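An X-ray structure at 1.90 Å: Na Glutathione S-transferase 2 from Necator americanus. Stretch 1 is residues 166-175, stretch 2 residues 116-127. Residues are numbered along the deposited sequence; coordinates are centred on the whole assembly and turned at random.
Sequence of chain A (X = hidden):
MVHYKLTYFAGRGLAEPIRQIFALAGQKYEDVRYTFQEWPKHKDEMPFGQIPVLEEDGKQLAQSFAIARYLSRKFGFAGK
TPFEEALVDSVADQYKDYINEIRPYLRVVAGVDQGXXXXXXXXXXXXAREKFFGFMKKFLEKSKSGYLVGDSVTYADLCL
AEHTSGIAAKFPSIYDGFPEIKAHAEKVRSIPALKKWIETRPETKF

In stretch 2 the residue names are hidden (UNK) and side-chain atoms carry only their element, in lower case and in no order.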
ATOM      1  N   GLY A 166      12.469 -16.906   2.008  1.00 18.86           N
ATOM      2  CA  GLY A 166      12.893 -16.526   3.358  1.00 18.65           C
ATOM      3  C   GLY A 166      12.240 -17.384   4.425  1.00 19.62           C
ATOM      4  O   GLY A 166      12.927 -17.893   5.309  1.00 19.08           O
ATOM      5  N   ILE A 167      10.918 -17.530   4.360  1.00 18.46           N
ATOM      6  CA  ILE A 167      10.200 -18.443   5.293  1.00 19.83           C
ATOM      7  C   ILE A 167      10.606 -19.907   5.108  1.00 20.30           C
ATOM      8  O   ILE A 167      10.757 -20.683   6.100  1.00 19.75           O
ATOM      9  CB  ILE A 167       8.687 -18.380   5.085  1.00 19.55           C
ATOM     10  CG1 ILE A 167       8.174 -16.933   5.146  1.00 19.51           C
ATOM     11  CG2 ILE A 167       7.946 -19.328   6.080  1.00 17.41           C
ATOM     12  CD1 ILE A 167       8.414 -16.264   6.484  1.00 20.00           C
ATOM     13  N   ALA A 168      10.754 -20.300   3.842  1.00 20.68           N
ATOM     14  CA  ALA A 168      11.024 -21.714   3.520  1.00 21.86           C
ATOM     15  C   ALA A 168      12.380 -22.164   4.083  1.00 22.46           C
ATOM     16  O   ALA A 168      12.576 -23.359   4.353  1.00 22.02           O
ATOM     17  CB  ALA A 168      10.951 -21.973   2.030  1.00 21.29           C
ATOM     18  N   ALA A 169      13.291 -21.211   4.284  1.00 23.18           N
ATOM     19  CA  ALA A 169      14.585 -21.499   4.927  1.00 24.89           C
ATOM     20  C   ALA A 169      14.423 -22.129   6.323  1.00 25.83           C
ATOM     21  O   ALA A 169      15.198 -23.011   6.721  1.00 26.82           O
ATOM     22  CB  ALA A 169      15.458 -20.244   4.984  1.00 24.62           C
ATOM     23  N   LYS A 170      13.399 -21.687   7.041  1.00 26.17           N
ATOM     24  CA  LYS A 170      13.071 -22.175   8.384  1.00 26.21           C
ATOM     25  C   LYS A 170      11.961 -23.250   8.329  1.00 26.34           C
ATOM     26  O   LYS A 170      12.082 -24.337   8.953  1.00 26.01           O
ATOM     27  CB  LYS A 170      12.650 -20.975   9.239  1.00 26.10           C
ATOM     28  CG  LYS A 170      12.588 -21.200  10.749  1.00 26.11           C
ATOM     29  CD  LYS A 170      12.162 -19.898  11.446  1.00 26.45           C
ATOM     30  CE  LYS A 170      12.116 -20.028  12.983  1.00 26.05           C
ATOM     31  NZ  LYS A 170      13.491 -20.250  13.546  1.00 25.02           N
ATOM     32  N   PHE A 171      10.888 -22.960   7.587  1.00 25.10           N
ATOM     33  CA  PHE A 171       9.707 -23.828   7.519  1.00 24.84           C
ATOM     34  C   PHE A 171       9.377 -24.172   6.038  1.00 24.41           C
ATOM     35  O   PHE A 171       8.523 -23.523   5.414  1.00 23.23           O
ATOM     36  CB  PHE A 171       8.486 -23.198   8.224  1.00 24.99           C
ATOM     37  CG  PHE A 171       8.707 -22.888   9.689  1.00 24.91           C
ATOM     38  CD1 PHE A 171       8.769 -21.577  10.133  1.00 25.59           C
ATOM     39  CD2 PHE A 171       8.871 -23.918  10.622  1.00 26.96           C
ATOM     40  CE1 PHE A 171       8.989 -21.289  11.509  1.00 27.11           C
ATOM     41  CE2 PHE A 171       9.084 -23.644  11.984  1.00 26.78           C
ATOM     42  CZ  PHE A 171       9.152 -22.333  12.423  1.00 26.88           C
ATOM     43  N   PRO A 172      10.086 -25.160   5.471  1.00 23.62           N
ATOM     44  CA  PRO A 172       9.930 -25.541   4.048  1.00 23.93           C
ATOM     45  C   PRO A 172       8.540 -25.982   3.616  1.00 23.66           C
ATOM     46  O   PRO A 172       8.245 -25.980   2.412  1.00 23.53           O
ATOM     47  CB  PRO A 172      10.930 -26.691   3.874  1.00 23.85           C
ATOM     48  CG  PRO A 172      11.253 -27.143   5.221  1.00 24.83           C
ATOM     49  CD  PRO A 172      11.173 -25.932   6.104  1.00 23.38           C
ATOM     50  N   SER A 173       7.680 -26.320   4.577  1.00 23.05           N
ATOM     51  CA  SER A 173       6.333 -26.755   4.252  1.00 22.86           C
ATOM     52  C   SER A 173       5.437 -25.601   3.804  1.00 22.26           C
ATOM     53  O   SER A 173       4.290 -25.814   3.427  1.00 22.27           O
ATOM     54  CB  SER A 173       5.689 -27.492   5.426  1.00 23.48           C
ATOM     55  OG  SER A 173       5.381 -26.610   6.492  1.00 23.15           O
ATOM     56  N   ILE A 174       5.951 -24.376   3.843  1.00 21.43           N
ATOM     57  CA  ILE A 174       5.163 -23.246   3.324  1.00 20.37           C
ATOM     58  C   ILE A 174       4.715 -23.525   1.872  1.00 19.92           C
ATOM     59  O   ILE A 174       3.649 -23.091   1.439  1.00 18.97           O
ATOM     60  CB  ILE A 174       5.925 -21.900   3.440  1.00 19.93           C
ATOM     61  CG1 ILE A 174       4.968 -20.731   3.104  1.00 18.71           C
ATOM     62  CG2 ILE A 174       7.226 -21.904   2.603  1.00 19.16           C
ATOM     63  CD1 ILE A 174       5.637 -19.367   3.100  1.00 19.62           C
ATOM     64  N   TYR A 175       5.536 -24.264   1.135  1.00 19.88           N
ATOM     65  CA  TYR A 175       5.213 -24.531  -0.275  1.00 20.37           C
ATOM     66  C   TYR A 175       4.246 -25.712  -0.518  1.00 20.95           C
ATOM     67  O   TYR A 175       3.814 -25.920  -1.646  1.00 20.95           O
ATOM     68  CB  TYR A 175       6.485 -24.740  -1.084  1.00 19.92           C
ATOM     69  CG  TYR A 175       7.363 -23.507  -1.260  1.00 18.34           C
ATOM     70  CD1 TYR A 175       8.680 -23.531  -0.849  1.00 17.40           C
ATOM     71  CD2 TYR A 175       6.881 -22.343  -1.881  1.00 20.77           C
ATOM     72  CE1 TYR A 175       9.517 -22.426  -1.013  1.00 17.92           C
ATOM     73  CE2 TYR A 175       7.712 -21.227  -2.063  1.00 16.67           C
ATOM     74  CZ  TYR A 175       9.026 -21.278  -1.623  1.00 16.74           C
ATOM     75  OH  TYR A 175       9.892 -20.210  -1.794  1.00 17.35           O
ATOM     76  N   UNK A 116       6.556 -18.209  19.849  1.00 32.23           N
ATOM     77  CA  UNK A 116       6.932 -19.501  19.290  1.00 31.91           C
ATOM     78  C   UNK A 116       6.708 -19.428  17.766  1.00 31.19           C
ATOM     79  O   UNK A 116       5.567 -19.498  17.314  1.00 30.69           O
ATOM     80  o   UNK A 116       5.882 -22.943  20.154  1.00 32.03           O
ATOM     81  o   UNK A 116       6.867 -22.211  18.339  1.00 29.62           O
ATOM     82  c   UNK A 116       6.289 -22.000  19.429  1.00 32.22           C
ATOM     83  c   UNK A 116       6.023 -20.569  19.930  1.00 31.30           C
ATOM     84  N   UNK A 117       7.787 -19.235  16.982  1.00 30.92           N
ATOM     85  CA  UNK A 117       7.644 -19.138  15.512  1.00 30.86           C
ATOM     86  C   UNK A 117       6.887 -20.317  14.888  1.00 30.83           C
ATOM     87  O   UNK A 117       5.996 -20.115  14.070  1.00 30.65           O
ATOM     88  c   UNK A 117       9.095 -19.090  15.024  1.00 30.51           C
ATOM     89  c   UNK A 117       9.189 -19.043  17.402  1.00 30.53           C
ATOM     90  c   UNK A 117       9.848 -18.469  16.181  1.00 30.31           C
ATOM     91  N   UNK A 118       7.221 -21.531  15.308  1.00 30.92           N
ATOM     92  CA  UNK A 118       6.546 -22.743  14.857  1.00 31.35           C
ATOM     93  C   UNK A 118       5.031 -22.710  15.072  1.00 30.26           C
ATOM     94  O   UNK A 118       4.260 -23.037  14.172  1.00 29.53           O
ATOM     95  c   UNK A 118       7.146 -23.951  15.587  1.00 31.60           C
ATOM     96  c   UNK A 118       6.795 -26.066  14.395  1.00 40.14           C
ATOM     97  o   UNK A 118       7.237 -27.198  14.700  1.00 39.34           O
ATOM     98  o   UNK A 118       6.719 -25.624  13.230  1.00 45.66           O
ATOM     99  c   UNK A 118       6.326 -25.184  15.490  1.00 36.03           C
ATOM    100  N   UNK A 119       4.609 -22.321  16.272  1.00 29.74           N
ATOM    101  CA  UNK A 119       3.175 -22.257  16.575  1.00 29.09           C
ATOM    102  C   UNK A 119       2.463 -21.220  15.698  1.00 28.39           C
ATOM    103  O   UNK A 119       1.388 -21.493  15.134  1.00 27.20           O
ATOM    104  c   UNK A 119       1.387 -22.041  20.025  1.00 36.02           C
ATOM    105  c   UNK A 119       1.499 -21.971  18.499  1.00 31.83           C
ATOM    106  c   UNK A 119       0.006 -21.599  20.515  1.00 38.70           C
ATOM    107  n   UNK A 119      -0.035 -20.116  20.775  1.00 41.19           N
ATOM    108  c   UNK A 119       2.952 -21.971  18.060  1.00 29.55           C
ATOM    109  N   UNK A 120       3.062 -20.036  15.594  1.00 26.96           N
ATOM    110  CA  UNK A 120       2.497 -18.965  14.774  1.00 27.26           C
ATOM    111  C   UNK A 120       2.489 -19.335  13.297  1.00 26.70           C
ATOM    112  O   UNK A 120       1.581 -18.942  12.546  1.00 26.51           O
ATOM    113  c   UNK A 120       3.837 -16.466  17.011  1.00 25.23           C
ATOM    114  c   UNK A 120       2.885 -16.535  15.868  1.00 30.17           C
ATOM    115  c   UNK A 120       1.422 -16.582  16.312  1.00 27.42           C
ATOM    116  c   UNK A 120       3.303 -17.679  14.931  1.00 27.23           C
ATOM    117  N   UNK A 121       3.514 -20.068  12.872  1.00 25.67           N
ATOM    118  CA  UNK A 121       3.617 -20.469  11.481  1.00 25.61           C
ATOM    119  C   UNK A 121       2.424 -21.364  11.157  1.00 25.89           C
ATOM    120  O   UNK A 121       1.717 -21.145  10.170  1.00 24.64           O
ATOM    121  c   UNK A 121       5.290 -21.224   8.687  1.00 23.82           C
ATOM    122  c   UNK A 121       4.950 -21.174  11.194  1.00 24.67           C
ATOM    123  c   UNK A 121       4.666 -23.263   9.796  1.00 23.76           C
ATOM    124  c   UNK A 121       4.991 -23.244   7.415  1.00 23.30           C
ATOM    125  c   UNK A 121       4.676 -23.927   8.578  1.00 23.76           C
ATOM    126  c   UNK A 121       4.975 -21.906   9.868  1.00 25.34           C
ATOM    127  c   UNK A 121       5.298 -21.880   7.470  1.00 24.55           C
ATOM    128  N   UNK A 122       2.179 -22.343  12.032  1.00 25.82           N
ATOM    129  CA  UNK A 122       1.081 -23.277  11.856  1.00 27.45           C
ATOM    130  C   UNK A 122      -0.280 -22.614  11.985  1.00 27.10           C
ATOM    131  O   UNK A 122      -1.176 -22.884  11.195  1.00 27.22           O
ATOM    132  c   UNK A 122       3.105 -26.629  14.502  1.00 32.93           C
ATOM    133  n   UNK A 122       2.942 -27.701  15.553  1.00 37.92           N
ATOM    134  c   UNK A 122       2.060 -26.739  13.429  1.00 29.77           C
ATOM    135  c   UNK A 122       2.121 -25.539  12.432  1.00 28.43           C
ATOM    136  c   UNK A 122       1.181 -24.436  12.865  1.00 27.36           C
ATOM    137  N   UNK A 123      -0.438 -21.751  12.981  1.00 26.79           N
ATOM    138  CA  UNK A 123      -1.763 -21.256  13.340  1.00 27.32           C
ATOM    139  C   UNK A 123      -2.142 -20.012  12.537  1.00 26.43           C
ATOM    140  O   UNK A 123      -3.317 -19.783  12.256  1.00 24.91           O
ATOM    141  c   UNK A 123      -1.971 -22.011  17.233  1.00 29.98           C
ATOM    142  o   UNK A 123      -2.034 -23.005  17.990  1.00 32.21           O
ATOM    143  c   UNK A 123      -1.852 -20.990  14.854  1.00 27.79           C
ATOM    144  c   UNK A 123      -1.693 -22.250  15.728  1.00 29.34           C
ATOM    145  o   UNK A 123      -2.130 -20.846  17.657  1.00 31.77           O
ATOM    146  N   UNK A 124      -1.127 -19.234  12.155  1.00 25.37           N
ATOM    147  CA  UNK A 124      -1.327 -17.953  11.491  1.00 25.07           C
ATOM    148  C   UNK A 124      -0.903 -17.976  10.011  1.00 24.45           C
ATOM    149  O   UNK A 124      -1.719 -17.703   9.113  1.00 23.47           O
ATOM    150  c   UNK A 124      -0.782 -15.407  11.798  1.00 25.79           C
ATOM    151  c   UNK A 124      -0.158 -14.439  12.782  1.00 25.45           C
ATOM    152  c   UNK A 124      -0.576 -16.852  12.258  1.00 25.17           C
ATOM    153  c   UNK A 124      -2.238 -15.096  11.598  1.00 24.91           C
ATOM    154  N   UNK A 125       0.360 -18.321   9.764  1.00 23.10           N
ATOM    155  CA  UNK A 125       0.911 -18.207   8.407  1.00 23.27           C
ATOM    156  C   UNK A 125       0.304 -19.220   7.410  1.00 23.06           C
ATOM    157  O   UNK A 125      -0.091 -18.841   6.300  1.00 22.23           O
ATOM    158  c   UNK A 125       3.187 -18.829   6.113  1.00 18.47           C
ATOM    159  c   UNK A 125       2.449 -18.265   8.443  1.00 22.97           C
ATOM    160  c   UNK A 125       4.618 -17.336   7.526  1.00 20.45           C
ATOM    161  c   UNK A 125       3.181 -17.767   7.196  1.00 22.48           C
ATOM    162  N   UNK A 126       0.199 -20.493   7.800  1.00 22.59           N
ATOM    163  CA  UNK A 126      -0.305 -21.506   6.874  1.00 22.17           C
ATOM    164  C   UNK A 126      -1.682 -21.161   6.311  1.00 21.87           C
ATOM    165  O   UNK A 126      -1.861 -21.196   5.099  1.00 21.71           O
ATOM    166  c   UNK A 126       0.943 -24.984   8.194  1.00 24.72           C
ATOM    167  c   UNK A 126       1.093 -23.593   7.571  1.00 22.26           C
ATOM    168  c   UNK A 126      -0.286 -22.923   7.467  1.00 22.31           C
ATOM    169  c   UNK A 126       1.806 -23.669   6.221  1.00 23.93           C
ATOM    170  N   UNK A 127      -2.661 -20.819   7.184  1.00 22.64           N
ATOM    171  CA  UNK A 127      -3.990 -20.461   6.660  1.00 21.94           C
ATOM    172  C   UNK A 127      -4.004 -19.174   5.837  1.00 21.44           C
ATOM    173  O   UNK A 127      -4.769 -19.075   4.877  1.00 20.13           O
ATOM    174  c   UNK A 127      -4.818 -20.279   7.933  1.00 23.01           C
ATOM    175  c   UNK A 127      -2.651 -20.780   8.660  1.00 22.53           C
ATOM    176  c   UNK A 127      -4.069 -20.999   8.992  1.00 22.65           C
TER

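Position 116 carries two side-chain carbons, the second bearing two oxygens, and touches nothing on stretch 1. This is Asp116, at the N-cap of the helix that follows: its OD2 accepts a hydrogen bond from N of residue 119 at 3.1 Å. At position 117, three carbons close a ring onto the backbone N and touch the Lys170 chain and the Phe171 ring, which identifies Pro117. Its CB lies 3.8 Å from Lys170 CE and 4.1 Å from Phe171 CE1, so the first helical turn meets both the lysine's aliphatic chain and the aromatic ring. Position 118 has three carbons, the third carrying two oxygens, one of which approaches the Phe171 ring; it is Glu118, with OE1 3.3 Å from Phe171 CE2.

Four carbons in a row ending in nitrogen mark position 119, whose CA-to-CB bond points away from stretch 1. This is Lys119. Position 120 has four carbons forked at the second and makes no contact across the stretches. Leucine and isoleucine share this count, but the fork beyond CB gives Leu120.

Position 121 shows one carbon followed by a six-carbon ring with no oxygen, in contact with Ile167, Phe171, Ser173 and Ile174, hence Phe121 rather than tyrosine. Its CE1 lies 3.5 Å from Phe171 CB and 3.9 Å from Ile167 CG2, while Ser173 OG approaches CE2 near the ring plane at 3.5 Å.

Position 122, again four carbons in a row ending in nitrogen, is Lys122, and position 123, three carbons with two terminal oxygens, is Glu123; neither reaches stretch 1. Glu123 OE1 lies 3.8 Å from Lys119 NZ, a long salt bridge. Position 124 has four carbons forked at the second and no contact: Leu124. The same pattern recurs at position 125, where the CA-to-CB bond points toward stretch 1 and the side chain touches Ile167 and Ile174. This is Leu125, with CD1 4.1 Å from Ile167 CD1 and CD2 3.9 Å from Ile174 CD1. It recurs again at position 126, against the Ser173 backbone O and Ile174 CA; this is Leu126, whose CD2 lies 4.3 Å from Ser173 O. At position 127 three carbons close onto N, giving Pro127. Without an amide hydrogen, its N cannot donate to the preceding turn, where the helix kinks.

The contact centres on an offset stack of Phe171 and Phe121, with centroids 4.6 Å apart and planes at 21°. Each CB also sits over the partner's ring, Phe171 CB 3.6 Å from the Phe121 centroid and Phe121 CB 4.2 Å from the Phe171 centroid. Ile167, Ile174 and Leu125 extend this apolar packing. No hydrogen bond crosses between the stretches; aromatic stacking, CH-pi and apolar contacts join them, burying 410 Å², both sides summed.

Stretch 2, residues 116-127: DPEKLFKELLLP
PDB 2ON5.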